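Local coordinates for antigen MTB48, Mycobacterial protein (Mycobacterium smegmatis, PDB 4WJ1) that belongs to the ESX-1 type VII secretion system and is probably involved in DNA conjugation, at least in the recipient strain, at residues A[144-149]-A[225-230]; A[229-234]-A[264-269]; A[34-39]-A[154-159]; A[138-143]-A[238-243]. All coordinates share one frame; numbering follows the deposited sequence.

Overall arrangement
All four contacts lie on the same side of the chain's centre, in an all-helical fold, with long helices joined by short ones. Contacts 1 and 2 have centres about 7 Å apart. They share Ala229 and Asn230 at the end of helix 187-230. Contacts 3 and 4 have centres about 12 and 13 Å from that of contact 1, and about 24 Å from each other. Contacts 1 and 4 both use helix 139-147. Along the chain, 34-39 comes first, then 138-143, 144-149 and 154-159, and last 225-230, 229-234, 238-243 and 264-269. Contacts 1, 2 and 4 pack the PPE region against itself. Contact 3 joins the PE region to it within one polypeptide.

Contact 1 (A[144-149]-A[225-230]); sequences RIIHSG and DKLVAN
The imidazole of His147 approaches Val228 obliquely, with His147 CE1 4.4 Å from Val228 CG1. At the ring's edge, in its plane, sits a water. It lies 2.8 Å from His147 NE2 and 2.6 Å from Val228 O. It thus bridges a side chain near the end of helix 139-147 and a backbone carbonyl near the end of helix 187-230. No direct hydrogen bond crosses between the segments. The remaining contact is apolar and is carried by Ile146. Its two branches part at CB. CG2 is anti to the backbone N, while CG1 lies beside that N and anti to the carbonyl carbon (chi1 -70°). The longer branch ends with Ile146 CD1 4.0 Å from Leu227 CD2. The shorter branch puts Ile146 CG2 4.1 Å from Val228 CG2, and the two side chains lie alongside each other, pointing opposite ways. Ile146 and Val228 also make the closest backbone approach, 7.3 Å between CA atoms. Ile146 and Leu227 are buried, whereas His147 and Val228 are partly exposed. The contact therefore has an apolar inner part and a water-bridged outer part. It sits in the PPE region, where helix 139-147 leans on the last turns of helix 187-230. Leu39 touches both Ile146 and Leu227. Ala265 and Tyr269 of helix 248-272 cover Leu227, and Leu234 of helix 234-242 touches His147.

Contact 2 (A[229-234]-A[264-269]); sequences ANHPTL and DALEAY
His231 and Ala265 bring their backbones close, with CA atoms 5.4 Å apart. Helix 187-230 stops at Asn230, and His231 is the first residue with extended rather than helical backbone angles. The chain then leaves 264-269, and Pro232 lies against Gln261 and Ser262 earlier in the same helix, 248-272. The small side chain of Ala265 permits this approach: Ala265 CB is 3.9 Å from His231 CB. The same methyl lies at the edge of the imidazole, near its plane and 4.0 Å from His231 CD2. Leu266 comes obliquely to the ring, its CG 4.1 Å from His231 CD2. This is a helix-to-helix link in the PPE region: 231-233 is the short connection from helix 187-230 to helix 234-242, with Thr233 as N-cap of the latter. Both ring nitrogens are bonded. His231 ND1 donates to Pro232 O at 2.7 Å, with an N-H...O angle of 158°, and His231 NE2 is hydrogen-bonded to Ser262 OG, one turn before Leu266. Pro232 O accepts through a lone pair in its carbonyl plane. Pro232 CD covers one ring face, 3.2 Å above the plane and offset toward the rim. Ala142 and Ile146 of helix 139-147 touch the His231 side chain.

Contact 3 (A[34-39]-A[154-159]); sequences TKPDEL and LSMKYF
One direct hydrogen bond joins the segments: Thr34 N donates to Ser155 OG at 2.7 Å, almost straight at 165°. The serine hydroxyl reaches the loop because it lies opposite its own backbone N across the CA–CB bond (chi1 -178°). A water makes the second polar link. It donates to Thr34 O at 2.7 Å and accepts from Met156 N at 3.2 Å. Met156 is in the first turn of helix 154-178, so the water takes up a backbone N-H at the helix start. Apolar contact is slighter. Met156, a selenomethionine here, has its CG 4.2 Å from Pro36 CD. Separately, the carbonyl oxygen Thr34 O makes a van der Waals approach to Met156 CG at 3.6 Å. Further bonds shape the loop from within. Lys35 NZ forms a salt bridge with Glu38 OE1 at 3.1 Å, approaching from above the carboxylate plane. Asp37 OD1 accepts from Leu39 N at 3.0 Å through its anti lone pair, which makes an Asx turn. Leu39 is the N-cap residue of helix 40-96, so this turn leads directly into that helix. Asp37 is also bound by Thr42 through OD1 and by His224 through OD2. The contact joins the PE region, through its loop 34-39, to the start of a PPE helix. Helix 40-96 supplies Thr42 against Pro36 and Leu49 against Met156. Helix 187-230 closes in with His224 on Pro36 and with Phe220 and Val221 on Met156.

Contact 4 (A[138-143]-A[238-243]); sequences DWEAAA and REFEET
Trp139 CG stands between its backbone N and carbonyl carbon (chi1 72°), and this turns the indole toward Phe240. Phe240 extends to meet it, with CG anti to the backbone N (chi1 -174°). The two rings form a T-shaped pair. The edge of the Trp139 six-membered ring points at the face of Phe240, with centroids 5.9 Å apart and planes at 82°. The touching atoms lie on the benzo side of the indole. Trp139 CZ2 is over the phenyl face, offset toward its rim and 4.2 Å from Phe240 CG. Trp139 CH2 is 4.1 Å from Phe240 CB, which lies at the indole edge near its plane. Glu140 lies against the indole itself. Its CG rests over the centre of one Trp139 face, 3.4 Å above the plane. The carboxylate then reaches the phenyl ring obliquely, with Glu140 OE2 4.4 Å from Phe240 CD2. Asp138 is the N-cap residue of helix 139-147. Its OD1 accepts from Ala141 N at 3.0 Å through the anti lone pair, and more weakly from Glu140 N. Trp139 is thus the first residue of a capped helix, and its own N bonds to Gln259 OE1 of helix 248-272. The rings belong to a wider aromatic group in the PPE region: Trp255 meets Trp139 edge-to-face, and Trp245 meets Phe240. Glu140 OE1 and Glu241 OE1 lie 5.9 Å apart, and their like charges may repel weakly. No salt bridge or hydrogen bond crosses between the segments, so the link between helices 139-147 and 234-242 rests on aromatic and van der Waals packing.

Contact 1 (A[144-149]-A[225-230])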
loop_
_atom_site.group_PDB
_atom_site.type_symbol
_atom_site.label_atom_id
_atom_site.label_comp_id
_atom_site.label_asym_id
_atom_site.label_seq_id
_atom_site.Cartn_x
_atom_site.Cartn_y
_atom_site.Cartn_z
ATOM N N ARG A 144 -10.629 33.128 -6.759
ATOM C CA ARG A 144 -11.975 32.571 -6.764
ATOM C C ARG A 144 -11.927 31.054 -6.728
ATOM O O ARG A 144 -12.616 30.412 -5.937
ATOM C CB ARG A 144 -12.730 33.051 -8.006
ATOM C CG ARG A 144 -14.233 32.789 -8.020
ATOM C CD ARG A 144 -15.001 34.113 -7.983
ATOM N NE ARG A 144 -14.347 35.119 -8.819
ATOM C CZ ARG A 144 -14.524 36.431 -8.698
ATOM N NH1 ARG A 144 -15.339 36.913 -7.765
ATOM N NH2 ARG A 144 -13.880 37.264 -9.507
ATOM N N ILE A 145 -11.105 30.485 -7.603
ATOM C CA ILE A 145 -10.968 29.041 -7.704
ATOM C C ILE A 145 -10.421 28.479 -6.400
ATOM O O ILE A 145 -10.935 27.491 -5.873
ATOM C CB ILE A 145 -10.048 28.656 -8.872
ATOM C CG1 ILE A 145 -10.745 28.911 -10.197
ATOM C CG2 ILE A 145 -9.606 27.194 -8.781
ATOM C CD1 ILE A 145 -9.808 28.839 -11.351
ATOM N N ILE A 146 -9.379 29.122 -5.878
ATOM C CA ILE A 146 -8.767 28.690 -4.628
ATOM C C ILE A 146 -9.778 28.733 -3.477
ATOM O O ILE A 146 -9.894 27.785 -2.697
ATOM C CB ILE A 146 -7.536 29.564 -4.283
ATOM C CG1 ILE A 146 -6.400 29.264 -5.257
ATOM C CG2 ILE A 146 -7.051 29.299 -2.871
ATOM C CD1 ILE A 146 -5.307 30.293 -5.240
ATOM N N HIS A 147 -10.536 29.819 -3.376
ATOM C CA HIS A 147 -11.328 29.997 -2.172
ATOM C C HIS A 147 -12.743 29.444 -2.270
ATOM O O HIS A 147 -13.431 29.337 -1.260
ATOM C CB HIS A 147 -11.325 31.464 -1.773
ATOM C CG HIS A 147 -10.013 31.900 -1.197
ATOM N ND1 HIS A 147 -9.749 31.875 0.150
ATOM C CD2 HIS A 147 -8.870 32.314 -1.806
ATOM C CE1 HIS A 147 -8.497 32.270 0.361
ATOM N NE2 HIS A 147 -7.951 32.539 -0.810
ATOM N N SER A 148 -13.151 29.016 -3.457
ATOM C CA SER A 148 -14.443 28.358 -3.580
ATOM C C SER A 148 -14.314 26.877 -3.219
ATOM O O SER A 148 -15.303 26.156 -3.100
ATOM C CB SER A 148 -15.009 28.532 -4.988
ATOM O OG SER A 148 -14.452 27.578 -5.863
ATOM N N GLY A 149 -13.085 26.419 -3.041
ATOM C CA GLY A 149 -12.868 25.056 -2.606
ATOM C C GLY A 149 -12.622 25.023 -1.112
ATOM O O GLY A 149 -13.071 25.908 -0.368
ATOM N N ASP A 225 -1.263 24.839 1.667
ATOM C CA ASP A 225 -1.294 25.771 2.790
ATOM C C ASP A 225 -0.567 27.062 2.433
ATOM O O ASP A 225 -1.094 28.165 2.611
ATOM C CB ASP A 225 -0.649 25.147 4.035
ATOM C CG ASP A 225 -1.565 24.151 4.750
ATOM O OD1 ASP A 225 -2.721 23.951 4.319
ATOM O OD2 ASP A 225 -1.124 23.568 5.759
ATOM N N LYS A 226 0.647 26.915 1.923
ATOM C CA LYS A 226 1.463 28.063 1.542
ATOM C C LYS A 226 0.810 28.841 0.394
ATOM O O LYS A 226 0.921 30.066 0.321
ATOM C CB LYS A 226 2.864 27.593 1.159
ATOM C CG LYS A 226 3.919 28.678 1.013
ATOM C CD LYS A 226 5.314 28.067 1.176
ATOM C CE LYS A 226 6.295 28.560 0.111
ATOM N NZ LYS A 226 7.329 27.512 -0.231
ATOM N N LEU A 227 0.121 28.130 -0.495
ATOM C CA LEU A 227 -0.540 28.774 -1.619
ATOM C C LEU A 227 -1.671 29.652 -1.090
ATOM O O LEU A 227 -1.806 30.815 -1.454
ATOM C CB LEU A 227 -1.079 27.738 -2.601
ATOM C CG LEU A 227 -2.044 28.326 -3.628
ATOM C CD1 LEU A 227 -1.299 29.175 -4.643
ATOM C CD2 LEU A 227 -2.863 27.243 -4.296
ATOM N N VAL A 228 -2.473 29.090 -0.200
ATOM C CA VAL A 228 -3.579 29.822 0.381
ATOM C C VAL A 228 -3.079 31.044 1.161
ATOM O O VAL A 228 -3.666 32.119 1.092
ATOM C CB VAL A 228 -4.408 28.907 1.279
ATOM C CG1 VAL A 228 -5.392 29.723 2.124
ATOM C CG2 VAL A 228 -5.131 27.891 0.419
ATOM N N ALA A 229 -1.967 30.872 1.862
ATOM C CA ALA A 229 -1.352 31.928 2.656
ATOM C C ALA A 229 -0.774 33.068 1.822
ATOM O O ALA A 229 -0.923 34.232 2.179
ATOM C CB ALA A 229 -0.257 31.335 3.548
ATOM N N ASN A 230 -0.109 32.745 0.719
ATOM C CA ASN A 230 0.558 33.784 -0.051
ATOM C C ASN A 230 -0.210 34.275 -1.263
ATOM O O ASN A 230 0.159 35.285 -1.849
ATOM C CB ASN A 230 1.931 33.307 -0.518
ATOM C CG ASN A 230 2.839 32.985 0.631
ATOM O OD1 ASN A 230 2.612 33.442 1.754
ATOM N ND2 ASN A 230 3.876 32.182 0.368
HETATM O O HOH W 1 -5.154 32.803 -0.901
#

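Contact 2 (A[229-234]-A[264-269])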
loop_
_atom_site.group_PDB
_atom_site.type_symbol
_atom_site.label_atom_id
_atom_site.label_comp_id
_atom_site.label_asym_id
_atom_site.label_seq_id
_atom_site.Cartn_x
_atom_site.Cartn_y
_atom_site.Cartn_z
ATOM N N ALA A 229 -1.967 30.872 1.862
ATOM C CA ALA A 229 -1.352 31.928 2.656
ATOM C C ALA A 229 -0.774 33.068 1.822
ATOM O O ALA A 229 -0.923 34.232 2.179
ATOM C CB ALA A 229 -0.257 31.335 3.548
ATOM N N ASN A 230 -0.109 32.745 0.719
ATOM C CA ASN A 230 0.558 33.784 -0.051
ATOM C C ASN A 230 -0.210 34.275 -1.263
ATOM O O ASN A 230 0.159 35.285 -1.849
ATOM C CB ASN A 230 1.931 33.307 -0.518
ATOM C CG ASN A 230 2.839 32.985 0.631
ATOM O OD1 ASN A 230 2.612 33.442 1.754
ATOM N ND2 ASN A 230 3.876 32.182 0.368
ATOM N N HIS A 231 -1.245 33.557 -1.677
ATOM C CA HIS A 231 -1.977 33.986 -2.860
ATOM C C HIS A 231 -2.999 35.031 -2.459
ATOM O O HIS A 231 -3.508 34.998 -1.346
ATOM C CB HIS A 231 -2.664 32.808 -3.543
ATOM C CG HIS A 231 -3.238 33.144 -4.881
ATOM N ND1 HIS A 231 -4.450 33.778 -5.034
ATOM C CD2 HIS A 231 -2.741 32.965 -6.133
ATOM C CE1 HIS A 231 -4.693 33.954 -6.323
ATOM N NE2 HIS A 231 -3.672 33.467 -7.008
ATOM N N PRO A 232 -3.284 35.984 -3.350
ATOM C CA PRO A 232 -4.360 36.920 -3.035
ATOM C C PRO A 232 -5.649 36.188 -2.677
ATOM O O PRO A 232 -5.972 35.156 -3.268
ATOM C CB PRO A 232 -4.501 37.715 -4.328
ATOM C CG PRO A 232 -3.106 37.736 -4.873
ATOM C CD PRO A 232 -2.551 36.382 -4.563
ATOM N N THR A 233 -6.364 36.710 -1.688
ATOM C CA THR A 233 -7.562 36.052 -1.200
ATOM C C THR A 233 -8.781 36.530 -1.949
ATOM O O THR A 233 -8.720 37.502 -2.697
ATOM C CB THR A 233 -7.776 36.305 0.286
ATOM O OG1 THR A 233 -7.872 37.719 0.510
ATOM C CG2 THR A 233 -6.618 35.719 1.088
ATOM N N LEU A 234 -9.891 35.833 -1.745
ATOM C CA LEU A 234 -11.118 36.207 -2.401
ATOM C C LEU A 234 -11.555 37.534 -1.800
ATOM O O LEU A 234 -12.078 38.392 -2.498
ATOM C CB LEU A 234 -12.182 35.115 -2.245
ATOM C CG LEU A 234 -13.432 35.304 -3.108
ATOM C CD1 LEU A 234 -13.070 35.659 -4.548
ATOM C CD2 LEU A 234 -14.292 34.057 -3.079
ATOM N N ASP A 264 3.390 34.520 -8.664
ATOM C CA ASP A 264 4.475 33.994 -7.852
ATOM C C ASP A 264 3.989 32.865 -6.954
ATOM O O ASP A 264 4.658 31.844 -6.833
ATOM C CB ASP A 264 5.120 35.105 -7.023
ATOM C CG ASP A 264 5.870 36.114 -7.886
ATOM O OD1 ASP A 264 6.065 35.852 -9.095
ATOM O OD2 ASP A 264 6.267 37.170 -7.354
ATOM N N ALA A 265 2.816 33.024 -6.354
ATOM C CA ALA A 265 2.276 31.978 -5.486
ATOM C C ALA A 265 1.956 30.709 -6.251
ATOM O O ALA A 265 2.150 29.614 -5.743
ATOM C CB ALA A 265 1.037 32.461 -4.777
ATOM N N LEU A 266 1.444 30.851 -7.466
ATOM C CA LEU A 266 1.055 29.689 -8.242
ATOM C C LEU A 266 2.306 28.957 -8.730
ATOM O O LEU A 266 2.350 27.727 -8.760
ATOM C CB LEU A 266 0.160 30.103 -9.407
ATOM C CG LEU A 266 -1.274 30.482 -9.035
ATOM C CD1 LEU A 266 -1.910 31.313 -10.128
ATOM C CD2 LEU A 266 -2.098 29.227 -8.767
ATOM N N GLU A 267 3.326 29.727 -9.090
ATOM C CA GLU A 267 4.608 29.172 -9.483
ATOM C C GLU A 267 5.216 28.390 -8.329
ATOM O O GLU A 267 5.672 27.267 -8.502
ATOM C CB GLU A 267 5.553 30.287 -9.939
ATOM C CG GLU A 267 6.934 29.815 -10.389
ATOM C CD GLU A 267 7.734 30.915 -11.100
ATOM O OE1 GLU A 267 7.352 32.109 -11.002
ATOM O OE2 GLU A 267 8.745 30.581 -11.765
ATOM N N ALA A 268 5.207 28.979 -7.142
ATOM C CA ALA A 268 5.755 28.319 -5.967
ATOM C C ALA A 268 4.958 27.062 -5.649
ATOM O O ALA A 268 5.499 26.069 -5.164
ATOM C CB ALA A 268 5.758 29.267 -4.777
ATOM N N TYR A 269 3.664 27.112 -5.926
ATOM C CA TYR A 269 2.780 25.983 -5.675
ATOM C C TYR A 269 3.075 24.834 -6.647
ATOM O O TYR A 269 3.119 23.666 -6.270
ATOM C CB TYR A 269 1.334 26.447 -5.791
ATOM C CG TYR A 269 0.293 25.384 -5.553
ATOM C CD1 TYR A 269 0.341 24.558 -4.429
ATOM C CD2 TYR A 269 -0.761 25.226 -6.442
ATOM C CE1 TYR A 269 -0.625 23.599 -4.215
ATOM C CE2 TYR A 269 -1.725 24.275 -6.236
ATOM C CZ TYR A 269 -1.656 23.462 -5.123
ATOM O OH TYR A 269 -2.641 22.522 -4.941
#

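Contact 3 (A[34-39]-A[154-159])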
loop_
_atom_site.group_PDB
_atom_site.type_symbol
_atom_site.label_atom_id
_atom_site.label_comp_id
_atom_site.label_asym_id
_atom_site.label_seq_id
_atom_site.Cartn_x
_atom_site.Cartn_y
_atom_site.Cartn_z
ATOM N N THR A 34 -10.846 14.011 -1.577
ATOM C CA THR A 34 -11.166 14.915 -2.674
ATOM C C THR A 34 -10.137 16.056 -2.812
ATOM O O THR A 34 -9.441 16.385 -1.851
ATOM C CB THR A 34 -12.569 15.498 -2.501
ATOM O OG1 THR A 34 -12.643 16.215 -1.269
ATOM C CG2 THR A 34 -13.590 14.390 -2.479
ATOM N N LYS A 35 -10.020 16.604 -4.028
ATOM C CA LYS A 35 -9.228 17.812 -4.344
ATOM C C LYS A 35 -9.602 19.013 -3.490
ATOM O O LYS A 35 -10.781 19.251 -3.279
ATOM C CB LYS A 35 -9.450 18.252 -5.796
ATOM C CG LYS A 35 -8.747 17.472 -6.824
ATOM C CD LYS A 35 -9.595 17.377 -8.074
ATOM C CE LYS A 35 -9.938 18.737 -8.584
ATOM N NZ LYS A 35 -10.547 18.636 -9.940
ATOM N N PRO A 36 -8.612 19.810 -3.065
ATOM C CA PRO A 36 -8.873 21.050 -2.318
ATOM C C PRO A 36 -9.488 22.126 -3.202
ATOM O O PRO A 36 -10.267 22.928 -2.719
ATOM C CB PRO A 36 -7.488 21.487 -1.828
ATOM C CG PRO A 36 -6.555 20.365 -2.159
ATOM C CD PRO A 36 -7.174 19.536 -3.220
ATOM N N ASP A 37 -9.143 22.135 -4.484
ATOM C CA ASP A 37 -9.618 23.167 -5.399
ATOM C C ASP A 37 -9.472 22.683 -6.833
ATOM O O ASP A 37 -8.989 21.579 -7.069
ATOM C CB ASP A 37 -8.843 24.472 -5.196
ATOM C CG ASP A 37 -7.333 24.292 -5.375
ATOM O OD1 ASP A 37 -6.895 23.982 -6.509
ATOM O OD2 ASP A 37 -6.582 24.460 -4.382
ATOM N N GLU A 38 -9.856 23.521 -7.787
ATOM C CA GLU A 38 -9.903 23.124 -9.195
ATOM C C GLU A 38 -8.727 23.642 -10.021
ATOM O O GLU A 38 -8.775 23.595 -11.244
ATOM C CB GLU A 38 -11.207 23.608 -9.835
ATOM C CG GLU A 38 -12.449 22.967 -9.281
ATOM C CD GLU A 38 -12.515 21.495 -9.604
ATOM O OE1 GLU A 38 -12.258 21.140 -10.771
ATOM O OE2 GLU A 38 -12.811 20.691 -8.695
ATOM N N LEU A 39 -7.686 24.149 -9.368
ATOM C CA LEU A 39 -6.475 24.536 -10.081
ATOM C C LEU A 39 -5.901 23.339 -10.822
ATOM O O LEU A 39 -5.996 22.201 -10.351
ATOM C CB LEU A 39 -5.426 25.100 -9.127
ATOM C CG LEU A 39 -5.759 26.431 -8.484
ATOM C CD1 LEU A 39 -4.755 26.728 -7.386
ATOM C CD2 LEU A 39 -5.759 27.519 -9.546
ATOM N N LEU A 154 -8.645 19.799 3.976
ATOM C CA LEU A 154 -8.932 18.871 5.063
ATOM C C LEU A 154 -9.063 17.429 4.609
ATOM O O LEU A 154 -8.665 16.521 5.338
ATOM C CB LEU A 154 -10.211 19.286 5.789
ATOM C CG LEU A 154 -10.127 20.655 6.456
ATOM C CD1 LEU A 154 -11.469 21.028 7.071
ATOM C CD2 LEU A 154 -9.027 20.628 7.502
ATOM N N SER A 155 -9.656 17.218 3.433
ATOM C CA SER A 155 -9.806 15.865 2.898
ATOM C C SER A 155 -8.428 15.248 2.659
ATOM O O SER A 155 -8.121 14.170 3.170
ATOM C CB SER A 155 -10.618 15.863 1.603
ATOM O OG SER A 155 -10.785 14.537 1.118
HETATM N N MSE A 156 -7.599 15.970 1.910
HETATM C CA MSE A 156 -6.240 15.548 1.634
HETATM C C MSE A 156 -5.447 15.345 2.912
HETATM O O MSE A 156 -4.693 14.379 3.029
HETATM C CB MSE A 156 -5.547 16.558 0.718
HETATM C CG MSE A 156 -6.000 16.424 -0.732
HETATM SE SE MSE A 156 -5.782 14.599 -1.431
HETATM C CE MSE A 156 -3.987 14.240 -0.833
ATOM N N LYS A 157 -5.639 16.220 3.889
ATOM C CA LYS A 157 -4.915 16.075 5.148
ATOM C C LYS A 157 -5.371 14.827 5.895
ATOM O O LYS A 157 -4.570 14.160 6.530
ATOM C CB LYS A 157 -5.079 17.319 6.018
ATOM C CG LYS A 157 -4.188 18.473 5.564
ATOM C CD LYS A 157 -4.609 19.808 6.155
ATOM C CE LYS A 157 -3.631 20.905 5.749
ATOM N NZ LYS A 157 -4.216 22.274 5.922
ATOM N N TYR A 158 -6.648 14.487 5.801
ATOM C CA TYR A 158 -7.115 13.291 6.476
ATOM C C TYR A 158 -6.568 12.030 5.770
ATOM O O TYR A 158 -6.185 11.051 6.408
ATOM C CB TYR A 158 -8.628 13.263 6.518
ATOM C CG TYR A 158 -9.141 12.187 7.416
ATOM C CD1 TYR A 158 -8.575 11.988 8.664
ATOM C CD2 TYR A 158 -10.196 11.363 7.025
ATOM C CE1 TYR A 158 -9.036 10.993 9.503
ATOM C CE2 TYR A 158 -10.661 10.363 7.855
ATOM C CZ TYR A 158 -10.080 10.188 9.098
ATOM O OH TYR A 158 -10.545 9.201 9.934
ATOM N N PHE A 159 -6.572 12.086 4.443
ATOM C CA PHE A 159 -6.002 11.079 3.578
ATOM C C PHE A 159 -4.558 10.857 3.984
ATOM O O PHE A 159 -4.126 9.723 4.183
ATOM C CB PHE A 159 -6.143 11.545 2.118
ATOM C CG PHE A 159 -5.311 10.765 1.100
ATOM C CD1 PHE A 159 -4.006 11.136 0.814
ATOM C CD2 PHE A 159 -5.879 9.727 0.368
ATOM C CE1 PHE A 159 -3.270 10.464 -0.147
ATOM C CE2 PHE A 159 -5.148 9.045 -0.589
ATOM C CZ PHE A 159 -3.838 9.409 -0.846
HETATM O O HOH W 2 -8.702 18.195 -0.038
#

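Contact 4 (A[138-143]-A[238-243])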
loop_
_atom_site.group_PDB
_atom_site.type_symbol
_atom_site.label_atom_id
_atom_site.label_comp_id
_atom_site.label_asym_id
_atom_site.label_seq_id
_atom_site.Cartn_x
_atom_site.Cartn_y
_atom_site.Cartn_z
ATOM N N ASP A 138 -5.442 34.870 -14.345
ATOM C CA ASP A 138 -5.781 36.143 -13.718
ATOM C C ASP A 138 -5.921 35.964 -12.200
ATOM O O ASP A 138 -6.447 34.948 -11.747
ATOM C CB ASP A 138 -7.074 36.686 -14.310
ATOM C CG ASP A 138 -7.587 37.905 -13.571
ATOM O OD1 ASP A 138 -8.238 37.736 -12.514
ATOM O OD2 ASP A 138 -7.356 39.031 -14.061
ATOM N N TRP A 139 -5.469 36.939 -11.415
ATOM C CA TRP A 139 -5.391 36.740 -9.967
ATOM C C TRP A 139 -6.757 36.658 -9.286
ATOM O O TRP A 139 -6.922 35.907 -8.322
ATOM C CB TRP A 139 -4.552 37.838 -9.307
ATOM C CG TRP A 139 -5.161 39.206 -9.239
ATOM C CD1 TRP A 139 -5.006 40.215 -10.141
ATOM C CD2 TRP A 139 -5.964 39.737 -8.177
ATOM N NE1 TRP A 139 -5.686 41.337 -9.721
ATOM C CE2 TRP A 139 -6.280 41.068 -8.519
ATOM C CE3 TRP A 139 -6.464 39.210 -6.984
ATOM C CZ2 TRP A 139 -7.073 41.876 -7.707
ATOM C CZ3 TRP A 139 -7.252 40.024 -6.172
ATOM C CH2 TRP A 139 -7.549 41.335 -6.540
ATOM N N GLU A 140 -7.736 37.411 -9.772
ATOM C CA GLU A 140 -9.060 37.328 -9.169
ATOM C C GLU A 140 -9.667 35.979 -9.537
ATOM O O GLU A 140 -10.256 35.301 -8.693
ATOM C CB GLU A 140 -9.966 38.470 -9.615
ATOM C CG GLU A 140 -9.261 39.813 -9.741
ATOM C CD GLU A 140 -10.209 40.953 -10.125
ATOM O OE1 GLU A 140 -11.437 40.706 -10.223
ATOM O OE2 GLU A 140 -9.724 42.095 -10.330
ATOM N N ALA A 141 -9.492 35.580 -10.795
ATOM C CA ALA A 141 -9.973 34.285 -11.256
ATOM C C ALA A 141 -9.372 33.162 -10.430
ATOM O O ALA A 141 -10.062 32.202 -10.094
ATOM C CB ALA A 141 -9.649 34.088 -12.721
ATOM N N ALA A 142 -8.088 33.279 -10.108
ATOM C CA ALA A 142 -7.409 32.225 -9.367
ATOM C C ALA A 142 -7.819 32.238 -7.896
ATOM O O ALA A 142 -8.012 31.184 -7.287
ATOM C CB ALA A 142 -5.906 32.361 -9.514
ATOM N N ALA A 143 -7.954 33.432 -7.331
ATOM C CA ALA A 143 -8.397 33.578 -5.948
ATOM C C ALA A 143 -9.762 32.920 -5.773
ATOM O O ALA A 143 -10.009 32.224 -4.787
ATOM C CB ALA A 143 -8.444 35.051 -5.553
ATOM N N ARG A 238 -12.732 41.524 -3.214
ATOM C CA ARG A 238 -13.720 42.460 -2.710
ATOM C C ARG A 238 -13.042 43.766 -2.332
ATOM O O ARG A 238 -13.487 44.842 -2.718
ATOM C CB ARG A 238 -14.465 41.884 -1.503
ATOM C CG ARG A 238 -15.247 42.940 -0.728
ATOM C CD ARG A 238 -16.217 42.339 0.274
ATOM N NE ARG A 238 -17.125 43.367 0.778
ATOM C CZ ARG A 238 -16.924 44.073 1.889
ATOM N NH1 ARG A 238 -15.849 43.845 2.637
ATOM N NH2 ARG A 238 -17.805 45.003 2.257
ATOM N N GLU A 239 -11.952 43.657 -1.582
ATOM C CA GLU A 239 -11.246 44.823 -1.086
ATOM C C GLU A 239 -10.731 45.686 -2.230
ATOM O O GLU A 239 -10.671 46.909 -2.108
ATOM C CB GLU A 239 -10.096 44.396 -0.178
ATOM C CG GLU A 239 -10.528 43.775 1.127
ATOM C CD GLU A 239 -9.365 43.217 1.920
ATOM O OE1 GLU A 239 -8.296 42.962 1.319
ATOM O OE2 GLU A 239 -9.526 43.035 3.149
ATOM N N PHE A 240 -10.381 45.058 -3.347
ATOM C CA PHE A 240 -9.885 45.811 -4.489
ATOM C C PHE A 240 -10.970 46.716 -5.039
ATOM O O PHE A 240 -10.696 47.836 -5.457
ATOM C CB PHE A 240 -9.372 44.877 -5.581
ATOM C CG PHE A 240 -8.720 45.595 -6.722
ATOM C CD1 PHE A 240 -7.436 46.089 -6.598
ATOM C CD2 PHE A 240 -9.395 45.787 -7.917
ATOM C CE1 PHE A 240 -6.831 46.760 -7.648
ATOM C CE2 PHE A 240 -8.798 46.454 -8.969
ATOM C CZ PHE A 240 -7.513 46.940 -8.836
ATOM N N GLU A 241 -12.206 46.231 -5.015
ATOM C CA GLU A 241 -13.343 46.990 -5.523
ATOM C C GLU A 241 -13.801 48.064 -4.543
ATOM O O GLU A 241 -14.022 49.216 -4.919
ATOM C CB GLU A 241 -14.506 46.047 -5.841
ATOM C CG GLU A 241 -15.573 46.675 -6.726
ATOM C CD GLU A 241 -15.568 46.103 -8.134
ATOM O OE1 GLU A 241 -14.581 45.422 -8.504
ATOM O OE2 GLU A 241 -16.549 46.350 -8.873
ATOM N N GLU A 242 -13.931 47.680 -3.280
ATOM C CA GLU A 242 -14.477 48.570 -2.263
ATOM C C GLU A 242 -13.480 49.637 -1.796
ATOM O O GLU A 242 -13.855 50.597 -1.120
ATOM C CB GLU A 242 -14.965 47.751 -1.065
ATOM C CG GLU A 242 -16.316 48.215 -0.512
ATOM C CD GLU A 242 -17.488 47.770 -1.382
ATOM O OE1 GLU A 242 -17.432 46.648 -1.944
ATOM O OE2 GLU A 242 -18.453 48.561 -1.520
ATOM N N THR A 243 -12.214 49.481 -2.158
ATOM C CA THR A 243 -11.203 50.444 -1.742
ATOM C C THR A 243 -11.332 51.741 -2.528
ATOM O O THR A 243 -11.451 51.727 -3.755
ATOM C CB THR A 243 -9.786 49.879 -1.915
ATOM O OG1 THR A 243 -9.617 48.778 -1.024
ATOM C CG2 THR A 243 -8.743 50.922 -1.583
#